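Local coordinates for protein branched-chain alpha-ketoacid decarboxylase (Lactococcus lactis, PDB 2VBF) that probably decarboxylates branched-chain and aromatic alpha-keto acids to aldehydes, with thiamine diphosphate and a magnesium ion as cofactors, at residues L92-V97 and V134-A139; K126-G131 and G141-F146. All blocks are in the same frame, centred on the assembly; numbering follows the deposited sequence.

Overall arrangement
Both contacts lie in the N-terminal thiamine diphosphate-binding domain, on the same side of the chain's centre, with their centres about 10 Å apart. Along the chain the segments alternate: 92-97 runs off the end of strand 89-94; next comes 126-131 on helix 125-130, then 134-139 in the loop that follows, and 141-146 leading into helix 145-149. Interaction 1 brings that loop to the end of the strand beside the cofactor, whereas interaction 2 closes the two ends of the connection on each other farther from it. They touch directly: the rings of Phe95 and Phe146 meet edge-to-face. Both also reach the second subunit, interaction 1 through the loop itself (His136 to Trp424 of that subunit), which places the loop at the dimer interface.

Interaction 1 (L92-V97 and V134-A139); sequences LTTFGV and VHHTLA. With TPP (thiamine diphosphate), chain D.
His136 crosses Val97 at about a right angle, its imidazole lying beside the end of strand 89-94, with the amino group of the thiamine diphosphate pyrimidine at its edge. CB of His136 comes first, 3.2 Å from Phe95 O, and the same oxygen lies obliquely 3.5 Å from CG. With CG anti to the carbonyl carbon (chi1 -49°), the ring runs under Val97, whose CG2 sits over its centre in a CH-pi contact, 3.5 Å from the centroid and 6° off the normal. His135 CD2 lies over the opposite face, so the imidazole is sandwiched flat. Along the rim, ND1 is 3.5 Å from Val97 CG1 but is hydrogen-bonded to Trp424 O of the second subunit. CD2 looks obliquely to Thr94 CG2 at 4.1 Å. At the tip, CE1 comes within 3.3 Å of N4' of the cofactor, and a water in the ring plane, 3.0 Å from NE2, is shared with Thr94 OG1. Bonds at both nitrogens thus fix the rotation of the ring. Beside it, Phe95 presents its edge to the methyl of Thr137, while a CB on Gly96, whose phi is 72°, would collide with His136 O. That carbonyl oxygen is buried without a hydrogen-bonding partner. Val97 CG2 also packs 3.4 Å from N3' of the pyrimidine, serving ring and cofactor at once. The arrangement is the pyrimidine side of a thiamine diphosphate site shared across a dimer, with the adjacent His135 and His136 recalling the paired histidines of pyruvate decarboxylases; Thr402 and Ser454 of the second subunit help complete the pocket.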
ATOM      1  N   LEU A  92      -2.241 -14.243   1.217  1.00 10.57           N
ATOM      2  CA  LEU A  92      -0.867 -14.647   1.445  1.00 10.88           C
ATOM      3  C   LEU A  92       0.078 -13.559   0.961  1.00 12.45           C
ATOM      4  O   LEU A  92      -0.023 -13.115  -0.195  1.00 12.18           O
ATOM      5  CB  LEU A  92      -0.587 -15.939   0.666  1.00 11.69           C
ATOM      6  CG  LEU A  92       0.837 -16.498   0.676  1.00 11.48           C
ATOM      7  CD1 LEU A  92       1.296 -16.889   2.076  1.00 11.36           C
ATOM      8  CD2 LEU A  92       0.967 -17.681  -0.316  1.00 12.60           C
ATOM      9  N   THR A  93       1.027 -13.166   1.808  1.00 11.09           N
ATOM     10  CA  THR A  93       2.038 -12.184   1.415  1.00 11.80           C
ATOM     11  C   THR A  93       3.412 -12.697   1.783  1.00 12.89           C
ATOM     12  O   THR A  93       3.543 -13.748   2.415  1.00 12.02           O
ATOM     13  CB  THR A  93       1.796 -10.829   2.108  1.00 11.81           C
ATOM     14  OG1 THR A  93       1.877 -10.998   3.530  1.00 10.62           O
ATOM     15  CG2 THR A  93       0.434 -10.266   1.735  1.00 10.64           C
ATOM     16  N   THR A  94       4.434 -11.947   1.388  1.00 13.79           N
ATOM     17  CA  THR A  94       5.800 -12.244   1.769  1.00 13.88           C
ATOM     18  C   THR A  94       6.247 -11.271   2.873  1.00 13.18           C
ATOM     19  O   THR A  94       5.785 -10.137   2.965  1.00 12.60           O
ATOM     20  CB  THR A  94       6.704 -12.214   0.534  1.00 15.11           C
ATOM     21  OG1 THR A  94       7.925 -12.926   0.799  1.00 16.12           O
ATOM     22  CG2 THR A  94       6.959 -10.782   0.099  1.00 13.16           C
ATOM     23  N   PHE A  95       7.127 -11.775   3.732  1.00 14.60           N
ATOM     24  CA  PHE A  95       7.714 -11.049   4.848  1.00 12.67           C
ATOM     25  C   PHE A  95       8.130  -9.606   4.522  1.00 11.59           C
ATOM     26  O   PHE A  95       8.740  -9.356   3.469  1.00 11.75           O
ATOM     27  CB  PHE A  95       8.961 -11.818   5.305  1.00 13.99           C
ATOM     28  CG  PHE A  95       9.518 -11.358   6.605  1.00 12.96           C
ATOM     29  CD1 PHE A  95       8.900 -11.710   7.792  1.00 14.43           C
ATOM     30  CD2 PHE A  95      10.670 -10.600   6.661  1.00 15.03           C
ATOM     31  CE1 PHE A  95       9.403 -11.303   8.997  1.00 14.71           C
ATOM     32  CE2 PHE A  95      11.184 -10.179   7.883  1.00 15.67           C
ATOM     33  CZ  PHE A  95      10.541 -10.534   9.050  1.00 15.42           C
ATOM     34  N   GLY A  96       7.790  -8.676   5.417  1.00 11.11           N
ATOM     35  CA  GLY A  96       8.193  -7.283   5.298  1.00 10.88           C
ATOM     36  C   GLY A  96       7.479  -6.518   4.200  1.00 11.29           C
ATOM     37  O   GLY A  96       6.510  -5.797   4.449  1.00 11.44           O
ATOM     38  N   VAL A  97       7.961  -6.678   2.977  1.00 10.10           N
ATOM     39  CA  VAL A  97       7.444  -5.883   1.849  1.00  9.94           C
ATOM     40  C   VAL A  97       5.990  -6.221   1.470  1.00 10.49           C
ATOM     41  O   VAL A  97       5.213  -5.333   1.115  1.00 10.46           O
ATOM     42  CB  VAL A  97       8.349  -5.994   0.601  1.00  8.64           C
ATOM     43  CG1 VAL A  97       9.749  -5.509   0.901  1.00  8.78           C
ATOM     44  CG2 VAL A  97       8.369  -7.444   0.076  1.00 10.85           C
ATOM     45  N   VAL A 134      19.140 -10.449   5.514  1.00 12.08           N
ATOM     46  CA  VAL A 134      18.502 -10.867   4.284  1.00 13.51           C
ATOM     47  C   VAL A 134      17.496  -9.837   3.755  1.00 12.35           C
ATOM     48  O   VAL A 134      17.018  -8.929   4.471  1.00 10.82           O
ATOM     49  CB  VAL A 134      17.798 -12.227   4.448  1.00 13.07           C
ATOM     50  CG1 VAL A 134      18.845 -13.349   4.681  1.00 14.58           C
ATOM     51  CG2 VAL A 134      16.733 -12.170   5.582  1.00 12.41           C
ATOM     52  N   HIS A 135      17.156 -10.008   2.484  1.00 12.31           N
ATOM     53  CA  HIS A 135      16.199  -9.132   1.833  1.00 12.31           C
ATOM     54  C   HIS A 135      14.858  -9.100   2.564  1.00 11.69           C
ATOM     55  O   HIS A 135      14.429 -10.097   3.151  1.00 12.06           O
ATOM     56  CB  HIS A 135      16.017  -9.513   0.354  1.00 12.83           C
ATOM     57  CG  HIS A 135      15.434 -10.876   0.125  1.00 14.14           C
ATOM     58  ND1 HIS A 135      16.196 -12.026   0.127  1.00 15.37           N
ATOM     59  CD2 HIS A 135      14.169 -11.268  -0.153  1.00 13.81           C
ATOM     60  CE1 HIS A 135      15.421 -13.066  -0.120  1.00 15.10           C
ATOM     61  NE2 HIS A 135      14.188 -12.636  -0.304  1.00 13.65           N
ATOM     62  N   HIS A 136      14.216  -7.933   2.499  1.00 12.40           N
ATOM     63  CA  HIS A 136      12.951  -7.629   3.166  1.00 12.46           C
ATOM     64  C   HIS A 136      13.111  -7.505   4.687  1.00 11.64           C
ATOM     65  O   HIS A 136      12.155  -7.738   5.422  1.00 13.14           O
ATOM     66  CB  HIS A 136      11.806  -8.618   2.872  1.00 11.73           C
ATOM     67  CG  HIS A 136      11.582  -8.941   1.428  1.00 12.36           C
ATOM     68  ND1 HIS A 136      11.956  -8.117   0.385  1.00 10.96           N
ATOM     69  CD2 HIS A 136      10.962 -10.004   0.862  1.00 13.51           C
ATOM     70  CE1 HIS A 136      11.612  -8.685  -0.761  1.00 12.30           C
ATOM     71  NE2 HIS A 136      11.003  -9.828  -0.497  1.00 13.20           N
ATOM     72  N   THR A 137      14.309  -7.145   5.154  1.00 11.83           N
ATOM     73  CA  THR A 137      14.533  -6.821   6.566  1.00 11.05           C
ATOM     74  C   THR A 137      15.189  -5.450   6.692  1.00 10.61           C
ATOM     75  O   THR A 137      15.575  -4.847   5.686  1.00 11.78           O
ATOM     76  CB  THR A 137      15.419  -7.872   7.291  1.00 12.06           C
ATOM     77  OG1 THR A 137      16.788  -7.754   6.889  1.00  9.95           O
ATOM     78  CG2 THR A 137      14.912  -9.284   6.996  1.00 11.33           C
ATOM     79  N   LEU A 138      15.331  -4.979   7.928  1.00 10.98           N
ATOM     80  CA  LEU A 138      16.026  -3.720   8.204  1.00 11.80           C
ATOM     81  C   LEU A 138      17.535  -3.907   8.398  1.00 11.44           C
ATOM     82  O   LEU A 138      18.236  -2.972   8.823  1.00 11.37           O
ATOM     83  CB  LEU A 138      15.404  -3.045   9.437  1.00 11.82           C
ATOM     84  CG  LEU A 138      13.882  -2.864   9.403  1.00  9.99           C
ATOM     85  CD1 LEU A 138      13.401  -2.164  10.668  1.00 10.63           C
ATOM     86  CD2 LEU A 138      13.430  -2.103   8.150  1.00 10.26           C
ATOM     87  N   ALA A 139      18.027  -5.108   8.085  1.00 11.49           N
ATOM     88  CA  ALA A 139      19.448  -5.471   8.242  1.00 13.26           C
ATOM     89  C   ALA A 139      19.928  -5.270   9.689  1.00 14.34           C
ATOM     90  O   ALA A 139      21.023  -4.752   9.941  1.00 15.92           O
ATOM     91  CB  ALA A 139      20.328  -4.697   7.250  1.00 13.44           C
TER
HETATM   92  N1' TPP D1549       6.017  -8.293  -3.412  1.00 11.13           N
HETATM   93  C2' TPP D1549       6.773  -7.170  -3.151  1.00 10.05           C
HETATM   94  CM2 TPP D1549       6.097  -5.904  -2.731  1.00 11.30           C
HETATM   95  N3' TPP D1549       8.130  -7.244  -3.273  1.00 10.01           N
HETATM   96  C4' TPP D1549       8.751  -8.417  -3.664  1.00 10.44           C
HETATM   97  N4' TPP D1549      10.077  -8.412  -3.721  1.00 10.86           N
HETATM   98  C5' TPP D1549       7.990  -9.558  -3.955  1.00 11.20           C
HETATM   99  C6' TPP D1549       6.607  -9.473  -3.827  1.00 11.40           C
HETATM  100  C7' TPP D1549       8.659 -10.857  -4.415  1.00 11.66           C
HETATM  101  N3  TPP D1549       9.260 -10.749  -5.750  1.00 14.50           N
HETATM  102  C2  TPP D1549      10.595 -10.467  -6.027  1.00 16.64           C
HETATM  103  S1  TPP D1549      11.005 -10.402  -7.593  1.00 15.41           S
HETATM  104  C5  TPP D1549       9.479 -10.750  -7.990  1.00 13.91           C
HETATM  105  C4  TPP D1549       8.599 -10.933  -6.919  1.00 12.48           C
HETATM  106  CM4 TPP D1549       7.134 -11.270  -7.027  1.00 14.73           C
HETATM  107  C6  TPP D1549       9.178 -10.869  -9.459  1.00 13.38           C
HETATM  108  C7  TPP D1549       9.376  -9.578 -10.249  1.00 14.09           C
HETATM  109  O7  TPP D1549       8.948  -9.890 -11.564  1.00 14.21           O
HETATM  110  PA  TPP D1549       9.298  -8.960 -12.833  1.00 13.18           P
HETATM  111  O1A TPP D1549       9.081  -7.523 -12.385  1.00 12.09           O
HETATM  112  O2A TPP D1549       8.374  -9.373 -13.953  1.00 11.99           O
HETATM  113  O3A TPP D1549      10.859  -9.188 -13.090  1.00 11.78           O
HETATM  114  PB  TPP D1549      11.567 -10.253 -14.093  1.00 12.87           P
HETATM  115  O1B TPP D1549      12.446 -11.095 -13.218  1.00 12.73           O
HETATM  116  O2B TPP D1549      12.355  -9.449 -15.081  1.00 13.83           O
HETATM  117  O3B TPP D1549      10.483 -11.030 -14.788  1.00 11.25           O
HETATM  118  O   HOH W   1       9.910 -12.605  -1.023  1.00 19.07           O

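Interaction 2 (K126-G131 and G141-F146); sequences KVQNDG and GDFKHF
A Schellman motif at Gly131 ends helix 125-130, and there Gly131 meets Gly141 where the chain returns. Their CA atoms stand 3.7 Å apart, and Gly131 O lies 3.3 Å from Gly141 CA. A CB on Gly141 would run into that oxygen; separately, positive phi at both residues favours glycine. Phe143 carries the rest of the contact. Its CG is anti to the carbonyl carbon (chi1 -63°), which lays the ring against the last turn of the helix. Gln128 CA sits over one face, displaced toward the rim, 3.9 Å from the ring centroid in a CH-pi contact. CB and CG of Gln128 continue over the inner end of the ring, and the amide, its plane 24° from that of the ring, brings OE1 to 3.5 Å from Phe143 CB. Val127 crosses at about a right angle, its CG1 4.2 Å from Phe143 CZ, while Gly131 CA meets the edge near CE2. Replacing Phe143 by an alanine would probably open a gap against Gln128 CA, CB and CG and leave Val127 CG1 without its ring neighbour. The polar end of Gln128 is shared out: NE2 bonds to Pro123 O, and OE1 accepts from a water 2.9 Å away that in turn takes a hydrogen bond from Lys144 NZ. An Asx turn shapes the returning chain, with Lys144 N donating to Asp142 OD1 (2.8 Å). Phe143 packs further on Val134 and Thr137 of the intervening loop, Val127 touches Gln568 of the second subunit, and beyond the contact helix 145-149 sets Phe146 against helix 97-111.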
ATOM      1  N   LYS A 126      16.183 -21.197  10.537  1.00 17.74           N
ATOM      2  CA  LYS A 126      17.632 -21.079  10.714  1.00 18.37           C
ATOM      3  C   LYS A 126      18.123 -19.674  10.370  1.00 16.50           C
ATOM      4  O   LYS A 126      18.917 -19.102  11.109  1.00 15.86           O
ATOM      5  CB  LYS A 126      18.393 -22.109   9.873  1.00 19.88           C
ATOM      6  CG  LYS A 126      19.901 -21.876   9.893  1.00 21.43           C
ATOM      7  CD  LYS A 126      20.688 -23.061   9.397  1.00 22.35           C
ATOM      8  CE  LYS A 126      22.174 -22.715   9.303  1.00 23.50           C
ATOM      9  NZ  LYS A 126      22.787 -22.420  10.632  1.00 24.49           N
ATOM     10  N   VAL A 127      17.642 -19.117   9.259  1.00 14.82           N
ATOM     11  CA  VAL A 127      18.035 -17.755   8.864  1.00 14.66           C
ATOM     12  C   VAL A 127      17.608 -16.749   9.942  1.00 13.35           C
ATOM     13  O   VAL A 127      18.371 -15.860  10.321  1.00 12.35           O
ATOM     14  CB  VAL A 127      17.451 -17.361   7.501  1.00 15.08           C
ATOM     15  CG1 VAL A 127      17.501 -15.838   7.288  1.00 14.56           C
ATOM     16  CG2 VAL A 127      18.178 -18.117   6.371  1.00 16.70           C
ATOM     17  N   GLN A 128      16.390 -16.906  10.439  1.00 13.89           N
ATOM     18  CA  GLN A 128      15.891 -16.024  11.494  1.00 13.29           C
ATOM     19  C   GLN A 128      16.731 -16.120  12.773  1.00 13.63           C
ATOM     20  O   GLN A 128      17.112 -15.101  13.358  1.00 13.33           O
ATOM     21  CB  GLN A 128      14.416 -16.285  11.785  1.00 12.64           C
ATOM     22  CG  GLN A 128      13.514 -16.063  10.587  1.00 13.29           C
ATOM     23  CD  GLN A 128      12.021 -16.014  10.926  1.00 13.66           C
ATOM     24  OE1 GLN A 128      11.622 -15.557  12.002  1.00 13.18           O
ATOM     25  NE2 GLN A 128      11.191 -16.455   9.977  1.00 13.52           N
ATOM     26  N   ASN A 129      17.037 -17.345  13.189  1.00 12.88           N
ATOM     27  CA  ASN A 129      17.824 -17.568  14.396  1.00 13.77           C
ATOM     28  C   ASN A 129      19.264 -17.072  14.266  1.00 13.63           C
ATOM     29  O   ASN A 129      19.885 -16.675  15.247  1.00 14.08           O
ATOM     30  CB  ASN A 129      17.836 -19.052  14.763  1.00 13.84           C
ATOM     31  CG  ASN A 129      18.531 -19.307  16.089  1.00 13.86           C
ATOM     32  OD1 ASN A 129      18.133 -18.754  17.119  1.00 18.02           O
ATOM     33  ND2 ASN A 129      19.594 -20.116  16.061  1.00 17.19           N
ATOM     34  N   ASP A 130      19.795 -17.116  13.046  1.00 14.39           N
ATOM     35  CA  ASP A 130      21.143 -16.620  12.762  1.00 14.94           C
ATOM     36  C   ASP A 130      21.237 -15.095  12.653  1.00 14.76           C
ATOM     37  O   ASP A 130      22.342 -14.546  12.653  1.00 14.62           O
ATOM     38  CB  ASP A 130      21.673 -17.241  11.471  1.00 16.10           C
ATOM     39  CG  ASP A 130      22.121 -18.687  11.645  1.00 19.40           C
ATOM     40  OD1 ASP A 130      22.281 -19.133  12.807  1.00 22.55           O
ATOM     41  OD2 ASP A 130      22.319 -19.364  10.615  1.00 22.41           O
ATOM     42  N   GLY A 131      20.102 -14.405  12.559  1.00 14.49           N
ATOM     43  CA  GLY A 131      20.101 -12.947  12.502  1.00 14.48           C
ATOM     44  C   GLY A 131      20.690 -12.382  11.216  1.00 13.71           C
ATOM     45  O   GLY A 131      21.273 -11.289  11.215  1.00 12.76           O
ATOM     46  N   GLY A 141      18.938  -8.087  11.907  1.00 14.06           N
ATOM     47  CA  GLY A 141      18.798  -9.451  12.430  1.00 14.46           C
ATOM     48  C   GLY A 141      17.500  -9.729  13.170  1.00 14.31           C
ATOM     49  O   GLY A 141      17.319 -10.822  13.709  1.00 13.93           O
ATOM     50  N   ASP A 142      16.577  -8.765  13.174  1.00 14.19           N
ATOM     51  CA  ASP A 142      15.324  -8.870  13.927  1.00 13.84           C
ATOM     52  C   ASP A 142      14.153  -9.145  12.994  1.00 13.32           C
ATOM     53  O   ASP A 142      13.793  -8.321  12.140  1.00 13.55           O
ATOM     54  CB  ASP A 142      15.093  -7.586  14.720  1.00 14.64           C
ATOM     55  CG  ASP A 142      13.932  -7.670  15.701  1.00 17.27           C
ATOM     56  OD1 ASP A 142      13.027  -8.529  15.564  1.00 16.37           O
ATOM     57  OD2 ASP A 142      13.936  -6.853  16.647  1.00 18.37           O
ATOM     58  N   PHE A 143      13.561 -10.318  13.163  1.00 11.32           N
ATOM     59  CA  PHE A 143      12.489 -10.799  12.310  1.00 11.41           C
ATOM     60  C   PHE A 143      11.114 -10.665  12.964  1.00 11.95           C
ATOM     61  O   PHE A 143      10.137 -11.208  12.464  1.00 12.97           O
ATOM     62  CB  PHE A 143      12.782 -12.231  11.847  1.00 12.95           C
ATOM     63  CG  PHE A 143      14.023 -12.338  11.004  1.00 11.25           C
ATOM     64  CD1 PHE A 143      13.943 -12.334   9.623  1.00 13.63           C
ATOM     65  CD2 PHE A 143      15.280 -12.414  11.595  1.00 12.88           C
ATOM     66  CE1 PHE A 143      15.085 -12.403   8.853  1.00 12.92           C
ATOM     67  CE2 PHE A 143      16.425 -12.480  10.816  1.00 11.21           C
ATOM     68  CZ  PHE A 143      16.317 -12.470   9.442  1.00 12.21           C
ATOM     69  N   LYS A 144      11.041  -9.879  14.033  1.00 11.02           N
ATOM     70  CA  LYS A 144       9.816  -9.744  14.804  1.00 13.84           C
ATOM     71  C   LYS A 144       9.167  -8.366  14.770  1.00 12.40           C
ATOM     72  O   LYS A 144       8.066  -8.223  15.299  1.00 12.93           O
ATOM     73  CB  LYS A 144      10.076 -10.179  16.252  1.00 16.48           C
ATOM     74  CG  LYS A 144      10.444 -11.655  16.342  1.00 18.35           C
ATOM     75  CD  LYS A 144      10.728 -12.121  17.754  1.00 20.83           C
ATOM     76  CE  LYS A 144      10.600 -13.653  17.878  1.00 23.23           C
ATOM     77  NZ  LYS A 144      11.640 -14.432  17.142  1.00 25.70           N
ATOM     78  N   HIS A 145       9.820  -7.380  14.142  1.00 11.80           N
ATOM     79  CA  HIS A 145       9.298  -6.008  14.066  1.00 12.95           C
ATOM     80  C   HIS A 145       7.924  -5.967  13.399  1.00 11.74           C
ATOM     81  O   HIS A 145       7.028  -5.254  13.837  1.00 11.35           O
ATOM     82  CB  HIS A 145      10.160  -5.090  13.198  1.00 13.36           C
ATOM     83  CG  HIS A 145      11.525  -4.804  13.720  1.00 12.73           C
ATOM     84  ND1 HIS A 145      11.762  -4.283  14.976  1.00 14.61           N
ATOM     85  CD2 HIS A 145      12.730  -4.885  13.110  1.00 14.60           C
ATOM     86  CE1 HIS A 145      13.063  -4.092  15.127  1.00 16.03           C
ATOM     87  NE2 HIS A 145      13.670  -4.437  14.006  1.00 14.62           N
ATOM     88  N   PHE A 146       7.785  -6.695  12.293  1.00 12.72           N
ATOM     89  CA  PHE A 146       6.618  -6.512  11.433  1.00 10.82           C
ATOM     90  C   PHE A 146       5.385  -7.126  12.094  1.00 11.33           C
ATOM     91  O   PHE A 146       4.308  -6.550  12.025  1.00 10.80           O
ATOM     92  CB  PHE A 146       6.902  -6.985   9.996  1.00 11.47           C
ATOM     93  CG  PHE A 146       8.210  -6.440   9.441  1.00 10.23           C
ATOM     94  CD1 PHE A 146       8.531  -5.099   9.598  1.00 12.04           C
ATOM     95  CD2 PHE A 146       9.124  -7.264   8.794  1.00 13.82           C
ATOM     96  CE1 PHE A 146       9.731  -4.599   9.132  1.00 11.92           C
ATOM     97  CE2 PHE A 146      10.328  -6.750   8.322  1.00 12.79           C
ATOM     98  CZ  PHE A 146      10.628  -5.429   8.504  1.00 12.45           C
TER
HETATM   99  O   HOH W   2       9.532 -13.790  11.386  1.00 16.56           O
HETATM  100  O   HOH W   3      12.605 -14.722  14.592  1.00 17.06           O